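Local coordinates for amidohydrolase (Pseudomonas aeruginosa, PDB 2I5G), which is assigned to the M19 membrane dipeptidase family and probably acts as a metal-dependent dipeptidase, at residues L6-G15 / V307-V316; D28-A36 / I77-T86. The protein carries 2 engineered substitutions. All coordinates share one frame; numbering follows the deposited sequence.

Both contacts are largely buried and lie on the same side of the chain's centre, their own centres about 11 Å apart, with contact 2 nested inside the chain loop that contact 1 closes. Contact 1 sets the first strand of the TIM-barrel fold and its lead-in against the last helix, 304-323, and combines apolar side chains round Ile13 with one main-chain bond, bridging waters and a long, peripheral salt-bridge network. Contact 2 joins the lead-ins to strands 36-40 and 86-92, where Arg30 and Thr86 converge on a single carbonyl. Strand 13-17 runs parallel to strand 36-40, linking the two. Probable hydrogen bonds between the contacts, among them His7 NE2 to Gly32 O, tie them further.

Contact 1. Residues L6-G15 / V307-V316; sequences LHADSIVIDG and VRKVMGENWV
A wide, pi-type turn at 309-313 in the C-terminal helix presents Met311 O to the first strand, where Ile13 N donates to it at 2.9 Å, N-H...O angle 163°. Beside this bond Gly312 brings its backbone close to the segment leading into the strand, and its CA makes a CA-H...O contact of 3.2 Å with Ile11 O. Ile13 then divides its branches between two helix residues. Its chi1 of -68° sets CG2 anti to the backbone N, against Trp315, and sends CG1 toward Val316: Ile13 CG2 comes obliquely to the ring, 3.8 Å from Trp315 CD1, while Ile13 CD1 reaches Val316 CG2. In the TIM-barrel fold this is where helix 304-323 packs on the first strand; Trp315 NE1 bonds to Ile246 O of strand 244-246, and Gly15 makes a backbone bond to the same residue. Further back along the chain, water 1 donates to both Ile11 O, at 2.9 Å, and Arg308 O, and is bonded to Ser10 OG. The Arg308 chain, bent at chi2 and chi3, passes Leu6 CD2. A long salt bridge, 3.6 Å from Asp9 OD2 to Arg308 NH2, meets the guanidinium at its edge, the carboxylate and guanidinium planes 69° apart; Glu313 extends the network by another long bridge to Arg308 NE.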
loop_
_atom_site.group_PDB
_atom_site.type_symbol
_atom_site.label_atom_id
_atom_site.label_comp_id
_atom_site.label_asym_id
_atom_site.label_seq_id
_atom_site.Cartn_x
_atom_site.Cartn_y
_atom_site.Cartn_z
ATOM N N LEU A 6 5.593 -3.460 46.397
ATOM C CA LEU A 6 5.544 -2.349 45.456
ATOM C C LEU A 6 4.854 -2.810 44.175
ATOM O O LEU A 6 3.850 -2.242 43.757
ATOM C CB LEU A 6 6.955 -1.867 45.133
ATOM C CG LEU A 6 7.088 -0.416 44.670
ATOM C CD1 LEU A 6 8.443 -0.225 44.026
ATOM C CD2 LEU A 6 6.001 -0.063 43.680
ATOM N N HIS A 7 5.410 -3.843 43.553
ATOM C CA HIS A 7 4.852 -4.394 42.331
ATOM C C HIS A 7 3.363 -4.669 42.573
ATOM O O HIS A 7 2.513 -4.327 41.750
ATOM C CB HIS A 7 5.584 -5.697 41.981
ATOM C CG HIS A 7 5.256 -6.243 40.625
ATOM N ND1 HIS A 7 5.868 -5.795 39.473
ATOM C CD2 HIS A 7 4.384 -7.205 40.236
ATOM C CE1 HIS A 7 5.389 -6.458 38.436
ATOM N NE2 HIS A 7 4.488 -7.320 38.871
ATOM N N ALA A 8 3.055 -5.272 43.718
ATOM C CA ALA A 8 1.679 -5.609 44.064
ATOM C C ALA A 8 0.790 -4.382 44.191
ATOM O O ALA A 8 -0.319 -4.358 43.667
ATOM C CB ALA A 8 1.646 -6.409 45.361
ATOM N N ASP A 9 1.277 -3.370 44.898
ATOM C CA ASP A 9 0.526 -2.139 45.099
ATOM C C ASP A 9 0.772 -1.188 43.931
ATOM O O ASP A 9 0.789 0.032 44.106
ATOM C CB ASP A 9 0.967 -1.468 46.406
ATOM C CG ASP A 9 0.080 -0.289 46.796
ATOM O OD1 ASP A 9 -1.086 -0.519 47.183
ATOM O OD2 ASP A 9 0.548 0.870 46.714
ATOM N N SER A 10 0.954 -1.735 42.734
ATOM C CA SER A 10 1.217 -0.875 41.587
ATOM C C SER A 10 0.503 -1.266 40.302
ATOM O O SER A 10 0.086 -2.414 40.119
ATOM C CB SER A 10 2.724 -0.806 41.331
ATOM O OG SER A 10 3.033 0.231 40.420
ATOM N N ILE A 11 0.357 -0.283 39.418
ATOM C CA ILE A 11 -0.276 -0.479 38.124
ATOM C C ILE A 11 0.821 -0.901 37.166
ATOM O O ILE A 11 1.681 -0.098 36.815
ATOM C CB ILE A 11 -0.881 0.827 37.586
ATOM C CG1 ILE A 11 -1.962 1.333 38.536
ATOM C CG2 ILE A 11 -1.448 0.600 36.188
ATOM C CD1 ILE A 11 -3.100 0.361 38.714
ATOM N N VAL A 12 0.816 -2.164 36.759
ATOM C CA VAL A 12 1.834 -2.620 35.828
ATOM C C VAL A 12 1.182 -2.799 34.468
ATOM O O VAL A 12 0.117 -3.408 34.344
ATOM C CB VAL A 12 2.521 -3.941 36.313
ATOM C CG1 VAL A 12 1.926 -4.392 37.641
ATOM C CG2 VAL A 12 2.410 -5.028 35.256
ATOM N N ILE A 13 1.822 -2.238 33.451
ATOM C CA ILE A 13 1.312 -2.299 32.094
ATOM C C ILE A 13 2.420 -2.671 31.135
ATOM O O ILE A 13 3.573 -2.299 31.343
ATOM C CB ILE A 13 0.716 -0.939 31.683
ATOM C CG1 ILE A 13 -0.556 -0.680 32.499
ATOM C CG2 ILE A 13 0.445 -0.910 30.183
ATOM C CD1 ILE A 13 -1.243 0.628 32.193
ATOM N N ASP A 14 2.071 -3.414 30.088
ATOM C CA ASP A 14 3.051 -3.828 29.095
ATOM C C ASP A 14 2.648 -3.308 27.732
ATOM O O ASP A 14 1.572 -3.620 27.234
ATOM C CB ASP A 14 3.172 -5.351 29.058
ATOM C CG ASP A 14 4.295 -5.823 28.153
ATOM O OD1 ASP A 14 4.647 -7.021 28.227
ATOM O OD2 ASP A 14 4.822 -5.000 27.366
ATOM N N GLY A 15 3.531 -2.517 27.137
ATOM C CA GLY A 15 3.268 -1.925 25.838
ATOM C C GLY A 15 3.086 -2.869 24.662
ATOM O O GLY A 15 2.521 -2.469 23.644
ATOM N N VAL A 307 9.994 4.276 39.653
ATOM C CA VAL A 307 9.625 2.903 39.330
ATOM C C VAL A 307 8.131 2.798 39.006
ATOM O O VAL A 307 7.761 2.196 38.000
ATOM C CB VAL A 307 9.955 1.938 40.495
ATOM C CG1 VAL A 307 9.493 0.526 40.151
ATOM C CG2 VAL A 307 11.453 1.954 40.776
ATOM N N ARG A 308 7.275 3.379 39.846
ATOM C CA ARG A 308 5.834 3.330 39.597
ATOM C C ARG A 308 5.615 3.802 38.163
ATOM O O ARG A 308 4.812 3.236 37.416
ATOM C CB ARG A 308 5.067 4.280 40.523
ATOM C CG ARG A 308 5.613 4.443 41.929
ATOM C CD ARG A 308 5.081 3.414 42.910
ATOM N NE ARG A 308 3.624 3.338 42.904
ATOM C CZ ARG A 308 2.901 2.778 43.868
ATOM N NH1 ARG A 308 3.489 2.250 44.933
ATOM N NH2 ARG A 308 1.581 2.719 43.753
ATOM N N LYS A 309 6.340 4.854 37.793
ATOM C CA LYS A 309 6.245 5.443 36.461
ATOM C C LYS A 309 6.533 4.422 35.376
ATOM O O LYS A 309 5.649 4.047 34.610
ATOM C CB LYS A 309 7.248 6.588 36.299
ATOM C CG LYS A 309 7.247 7.617 37.402
ATOM C CD LYS A 309 5.935 8.353 37.459
ATOM C CE LYS A 309 6.134 9.708 38.105
ATOM N NZ LYS A 309 7.182 10.492 37.388
ATOM N N VAL A 310 7.785 3.984 35.322
ATOM C CA VAL A 310 8.231 3.036 34.319
ATOM C C VAL A 310 7.414 1.757 34.265
ATOM O O VAL A 310 7.247 1.180 33.195
ATOM C CB VAL A 310 9.712 2.673 34.526
ATOM C CG1 VAL A 310 10.177 1.752 33.415
ATOM C CG2 VAL A 310 10.557 3.938 34.548
HETATM N N MSE A 311 6.890 1.311 35.397
HETATM C CA MSE A 311 6.120 0.074 35.380
HETATM C C MSE A 311 4.697 0.211 34.851
HETATM O O MSE A 311 4.091 -0.789 34.458
HETATM C CB MSE A 311 6.109 -0.580 36.769
HETATM C CG MSE A 311 7.473 -1.097 37.224
HETATM SE SE MSE A 311 8.399 -2.180 35.887
HETATM C CE MSE A 311 7.239 -3.725 35.861
ATOM N N GLY A 312 4.161 1.431 34.820
ATOM C CA GLY A 312 2.808 1.585 34.318
ATOM C C GLY A 312 2.170 2.960 34.356
ATOM O O GLY A 312 1.530 3.366 33.386
ATOM N N GLU A 313 2.323 3.679 35.463
ATOM C CA GLU A 313 1.730 5.009 35.580
ATOM C C GLU A 313 1.908 5.874 34.339
ATOM O O GLU A 313 0.968 6.532 33.906
ATOM C CB GLU A 313 2.295 5.739 36.799
ATOM C CG GLU A 313 1.868 5.132 38.123
ATOM C CD GLU A 313 2.214 6.009 39.313
ATOM O OE1 GLU A 313 1.818 5.654 40.448
ATOM O OE2 GLU A 313 2.880 7.052 39.112
ATOM N N ASN A 314 3.107 5.876 33.767
ATOM C CA ASN A 314 3.371 6.671 32.578
ATOM C C ASN A 314 2.501 6.248 31.389
ATOM O O ASN A 314 2.008 7.094 30.639
ATOM C CB ASN A 314 4.857 6.589 32.201
ATOM C CG ASN A 314 5.736 7.507 33.054
ATOM O OD1 ASN A 314 5.275 8.106 34.030
ATOM N ND2 ASN A 314 7.008 7.614 32.685
ATOM N N TRP A 315 2.309 4.945 31.211
ATOM C CA TRP A 315 1.489 4.465 30.112
ATOM C C TRP A 315 0.071 4.972 30.276
ATOM O O TRP A 315 -0.570 5.392 29.310
ATOM C CB TRP A 315 1.470 2.941 30.074
ATOM C CG TRP A 315 2.317 2.362 28.998
ATOM C CD1 TRP A 315 3.274 1.397 29.139
ATOM C CD2 TRP A 315 2.282 2.690 27.602
ATOM N NE1 TRP A 315 3.836 1.104 27.918
ATOM C CE2 TRP A 315 3.244 1.884 26.959
ATOM C CE3 TRP A 315 1.529 3.589 26.835
ATOM C CZ2 TRP A 315 3.474 1.950 25.578
ATOM C CZ3 TRP A 315 1.759 3.654 25.463
ATOM C CH2 TRP A 315 2.725 2.838 24.851
ATOM N N VAL A 316 -0.417 4.934 31.510
ATOM C CA VAL A 316 -1.772 5.380 31.793
ATOM C C VAL A 316 -1.981 6.856 31.451
ATOM O O VAL A 316 -2.989 7.217 30.847
ATOM C CB VAL A 316 -2.134 5.142 33.278
ATOM C CG1 VAL A 316 -3.541 5.644 33.555
ATOM C CG2 VAL A 316 -2.036 3.659 33.604
HETATM O O HOH W 1 3.111 1.810 38.538
HETATM O O HOH W 2 5.024 -0.221 31.671
#

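Contact 2. Residues D28-A36 / I77-T86; sequences DMRKGGLTA and IRKAKEQGKT
Leu34 O is gripped from opposite faces of its carbonyl plane by Thr86 OG1, which donates at 2.8 Å, and by Arg30 NH2, at 2.9 Å. Both donors stand 40° out of that plane. The site lies where two alpha-to-beta connections of the TIM barrel meet: helices 23-31 and 74-82 each end in a Schellman motif, with Gly33 and Gly84 at positive phi, before the chain enters the neighbouring parallel strands 36-40 and 86-92. Bends at chi2 (-75°) and chi3 fold the Arg30 chain alongside Thr86, the two running in opposite directions. Leu34 O lies in the guanidinium plane, whereas the Lys85 carbonyl sits over one face. At the edge, Arg30 NE adds a weak bond of 3.3 Å to Thr86 OG1, so the hydroxyl donates one hydrogen bond, to Leu34 O, and accepts a weak one. Thr86 CG2 meets the selenium of selenomethionine Met29, SE, at 3.9 Å. On the helix 74-82 side, Thr35 CG2 packs 3.7 Å from Lys81 CG and also near Ile77 CG2. The polar ends of Thr35 and Lys81 turn to the first strand's lead-in, Thr35 OG1 bonding Val12 N and Lys81 NZ bonding Ser10 O. Water 3 bridges Thr35 OG1, 2.7 Å away, to Lys81 NZ and donates to Gly33 O.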
loop_
_atom_site.group_PDB
_atom_site.type_symbol
_atom_site.label_atom_id
_atom_site.label_comp_id
_atom_site.label_asym_id
_atom_site.label_seq_id
_atom_site.Cartn_x
_atom_site.Cartn_y
_atom_site.Cartn_z
ATOM N N ASP A 28 -0.630 -16.698 33.637
ATOM C CA ASP A 28 0.751 -16.261 33.809
ATOM C C ASP A 28 0.767 -14.734 33.900
ATOM O O ASP A 28 1.684 -14.137 34.472
ATOM C CB ASP A 28 1.609 -16.758 32.636
ATOM C CG ASP A 28 3.082 -16.908 33.004
ATOM O OD1 ASP A 28 3.374 -17.432 34.102
ATOM O OD2 ASP A 28 3.952 -16.519 32.192
HETATM N N MSE A 29 -0.259 -14.104 33.336
HETATM C CA MSE A 29 -0.367 -12.657 33.393
HETATM C C MSE A 29 -0.741 -12.323 34.828
HETATM O O MSE A 29 -0.277 -11.333 35.402
HETATM C CB MSE A 29 -1.457 -12.153 32.445
HETATM C CG MSE A 29 -1.230 -12.517 30.996
HETATM SE SE MSE A 29 -2.483 -11.657 29.814
HETATM C CE MSE A 29 -1.251 -10.946 28.498
ATOM N N ARG A 30 -1.586 -13.166 35.405
ATOM C CA ARG A 30 -2.019 -12.982 36.775
ATOM C C ARG A 30 -0.845 -13.242 37.719
ATOM O O ARG A 30 -0.618 -12.476 38.660
ATOM C CB ARG A 30 -3.183 -13.922 37.081
ATOM C CG ARG A 30 -4.515 -13.503 36.452
ATOM C CD ARG A 30 -5.132 -12.319 37.190
ATOM N NE ARG A 30 -4.350 -11.097 37.034
ATOM C CZ ARG A 30 -4.147 -10.204 37.999
ATOM N NH1 ARG A 30 -4.666 -10.393 39.208
ATOM N NH2 ARG A 30 -3.424 -9.119 37.755
ATOM N N LYS A 31 -0.092 -14.308 37.460
ATOM C CA LYS A 31 1.063 -14.634 38.293
ATOM C C LYS A 31 2.067 -13.483 38.345
ATOM O O LYS A 31 2.761 -13.302 39.344
ATOM C CB LYS A 31 1.770 -15.887 37.771
ATOM C CG LYS A 31 3.069 -16.214 38.504
ATOM C CD LYS A 31 3.634 -17.551 38.045
ATOM C CE LYS A 31 4.945 -17.907 38.748
ATOM N NZ LYS A 31 6.085 -17.026 38.350
ATOM N N GLY A 32 2.149 -12.711 37.268
ATOM C CA GLY A 32 3.080 -11.601 37.234
ATOM C C GLY A 32 2.477 -10.296 37.718
ATOM O O GLY A 32 3.139 -9.256 37.691
ATOM N N GLY A 33 1.219 -10.346 38.148
ATOM C CA GLY A 33 0.549 -9.154 38.643
ATOM C C GLY A 33 0.277 -8.089 37.594
ATOM O O GLY A 33 0.030 -6.928 37.925
ATOM N N LEU A 34 0.317 -8.486 36.327
ATOM C CA LEU A 34 0.080 -7.578 35.212
ATOM C C LEU A 34 -1.303 -6.949 35.342
ATOM O O LEU A 34 -2.289 -7.650 35.564
ATOM C CB LEU A 34 0.181 -8.355 33.894
ATOM C CG LEU A 34 0.299 -7.600 32.570
ATOM C CD1 LEU A 34 1.590 -6.799 32.552
ATOM C CD2 LEU A 34 0.284 -8.589 31.410
ATOM N N THR A 35 -1.375 -5.630 35.211
ATOM C CA THR A 35 -2.652 -4.934 35.310
ATOM C C THR A 35 -3.301 -4.842 33.934
ATOM O O THR A 35 -4.483 -5.152 33.773
ATOM C CB THR A 35 -2.481 -3.515 35.870
ATOM O OG1 THR A 35 -1.772 -3.576 37.112
ATOM C CG2 THR A 35 -3.835 -2.872 36.106
ATOM N N ALA A 36 -2.525 -4.422 32.940
ATOM C CA ALA A 36 -3.053 -4.308 31.588
ATOM C C ALA A 36 -1.960 -4.506 30.546
ATOM O O ALA A 36 -0.773 -4.379 30.846
ATOM C CB ALA A 36 -3.720 -2.956 31.404
ATOM N N ILE A 77 -8.643 0.177 33.276
ATOM C CA ILE A 77 -7.379 -0.198 33.885
ATOM C C ILE A 77 -7.492 -0.168 35.401
ATOM O O ILE A 77 -6.992 -1.053 36.084
ATOM C CB ILE A 77 -6.268 0.738 33.424
ATOM C CG1 ILE A 77 -6.147 0.643 31.905
ATOM C CG2 ILE A 77 -4.963 0.366 34.091
ATOM C CD1 ILE A 77 -4.954 1.347 31.331
ATOM N N ARG A 78 -8.162 0.852 35.920
ATOM C CA ARG A 78 -8.365 0.994 37.354
ATOM C C ARG A 78 -9.285 -0.124 37.819
ATOM O O ARG A 78 -9.112 -0.675 38.906
ATOM C CB ARG A 78 -8.981 2.366 37.667
ATOM C CG ARG A 78 -9.723 2.449 38.999
ATOM C CD ARG A 78 -9.978 3.898 39.423
ATOM N NE ARG A 78 -10.544 4.730 38.356
ATOM C CZ ARG A 78 -11.800 4.667 37.916
ATOM N NH1 ARG A 78 -12.658 3.803 38.446
ATOM N NH2 ARG A 78 -12.201 5.482 36.946
ATOM N N LYS A 79 -10.255 -0.468 36.979
ATOM C CA LYS A 79 -11.195 -1.529 37.308
ATOM C C LYS A 79 -10.478 -2.875 37.390
ATOM O O LYS A 79 -10.662 -3.632 38.345
ATOM C CB LYS A 79 -12.300 -1.597 36.256
ATOM C CG LYS A 79 -13.304 -2.701 36.517
ATOM C CD LYS A 79 -14.323 -2.850 35.395
ATOM C CE LYS A 79 -15.219 -1.624 35.272
ATOM N NZ LYS A 79 -16.197 -1.766 34.153
ATOM N N ALA A 80 -9.656 -3.167 36.390
ATOM C CA ALA A 80 -8.922 -4.420 36.352
ATOM C C ALA A 80 -8.050 -4.603 37.595
ATOM O O ALA A 80 -7.978 -5.693 38.166
ATOM C CB ALA A 80 -8.065 -4.476 35.103
ATOM N N LYS A 81 -7.383 -3.537 38.013
ATOM C CA LYS A 81 -6.525 -3.610 39.184
ATOM C C LYS A 81 -7.343 -3.904 40.441
ATOM O O LYS A 81 -7.058 -4.857 41.172
ATOM C CB LYS A 81 -5.765 -2.289 39.351
ATOM C CG LYS A 81 -4.313 -2.436 39.788
ATOM C CD LYS A 81 -4.181 -2.644 41.266
ATOM C CE LYS A 81 -2.712 -2.720 41.661
ATOM N NZ LYS A 81 -2.032 -3.902 41.066
ATOM N N GLU A 82 -8.372 -3.099 40.677
ATOM C CA GLU A 82 -9.198 -3.271 41.864
ATOM C C GLU A 82 -10.089 -4.497 41.828
ATOM O O GLU A 82 -10.864 -4.728 42.753
ATOM C CB GLU A 82 -10.051 -2.024 42.115
ATOM C CG GLU A 82 -11.228 -1.848 41.185
ATOM C CD GLU A 82 -12.058 -0.628 41.546
ATOM O OE1 GLU A 82 -11.551 0.507 41.396
ATOM O OE2 GLU A 82 -13.213 -0.805 41.990
ATOM N N GLN A 83 -9.981 -5.288 40.770
ATOM C CA GLN A 83 -10.784 -6.494 40.662
ATOM C C GLN A 83 -9.916 -7.733 40.581
ATOM O O GLN A 83 -10.419 -8.843 40.418
ATOM C CB GLN A 83 -11.690 -6.422 39.441
ATOM C CG GLN A 83 -12.908 -5.561 39.651
ATOM C CD GLN A 83 -13.886 -5.687 38.519
ATOM O OE1 GLN A 83 -14.112 -6.783 38.004
ATOM N NE2 GLN A 83 -14.490 -4.571 38.125
ATOM N N GLY A 84 -8.607 -7.537 40.701
ATOM C CA GLY A 84 -7.682 -8.653 40.637
ATOM C C GLY A 84 -7.713 -9.359 39.294
ATOM O O GLY A 84 -7.753 -10.588 39.229
ATOM N N LYS A 85 -7.702 -8.579 38.218
ATOM C CA LYS A 85 -7.723 -9.141 36.877
ATOM C C LYS A 85 -6.758 -8.405 35.976
ATOM O O LYS A 85 -6.160 -7.404 36.374
ATOM C CB LYS A 85 -9.136 -9.074 36.286
ATOM C CG LYS A 85 -10.113 -10.045 36.928
ATOM C CD LYS A 85 -11.519 -9.881 36.381
ATOM C CE LYS A 85 -12.499 -10.692 37.199
ATOM N NZ LYS A 85 -13.893 -10.494 36.729
ATOM N N THR A 86 -6.609 -8.912 34.758
ATOM C CA THR A 86 -5.716 -8.313 33.781
ATOM C C THR A 86 -6.498 -7.691 32.645
ATOM O O THR A 86 -7.257 -8.365 31.950
ATOM C CB THR A 86 -4.747 -9.355 33.199
ATOM O OG1 THR A 86 -3.710 -9.619 34.148
ATOM C CG2 THR A 86 -4.131 -8.851 31.904
HETATM O O HOH W 3 -2.483 -5.639 38.703
#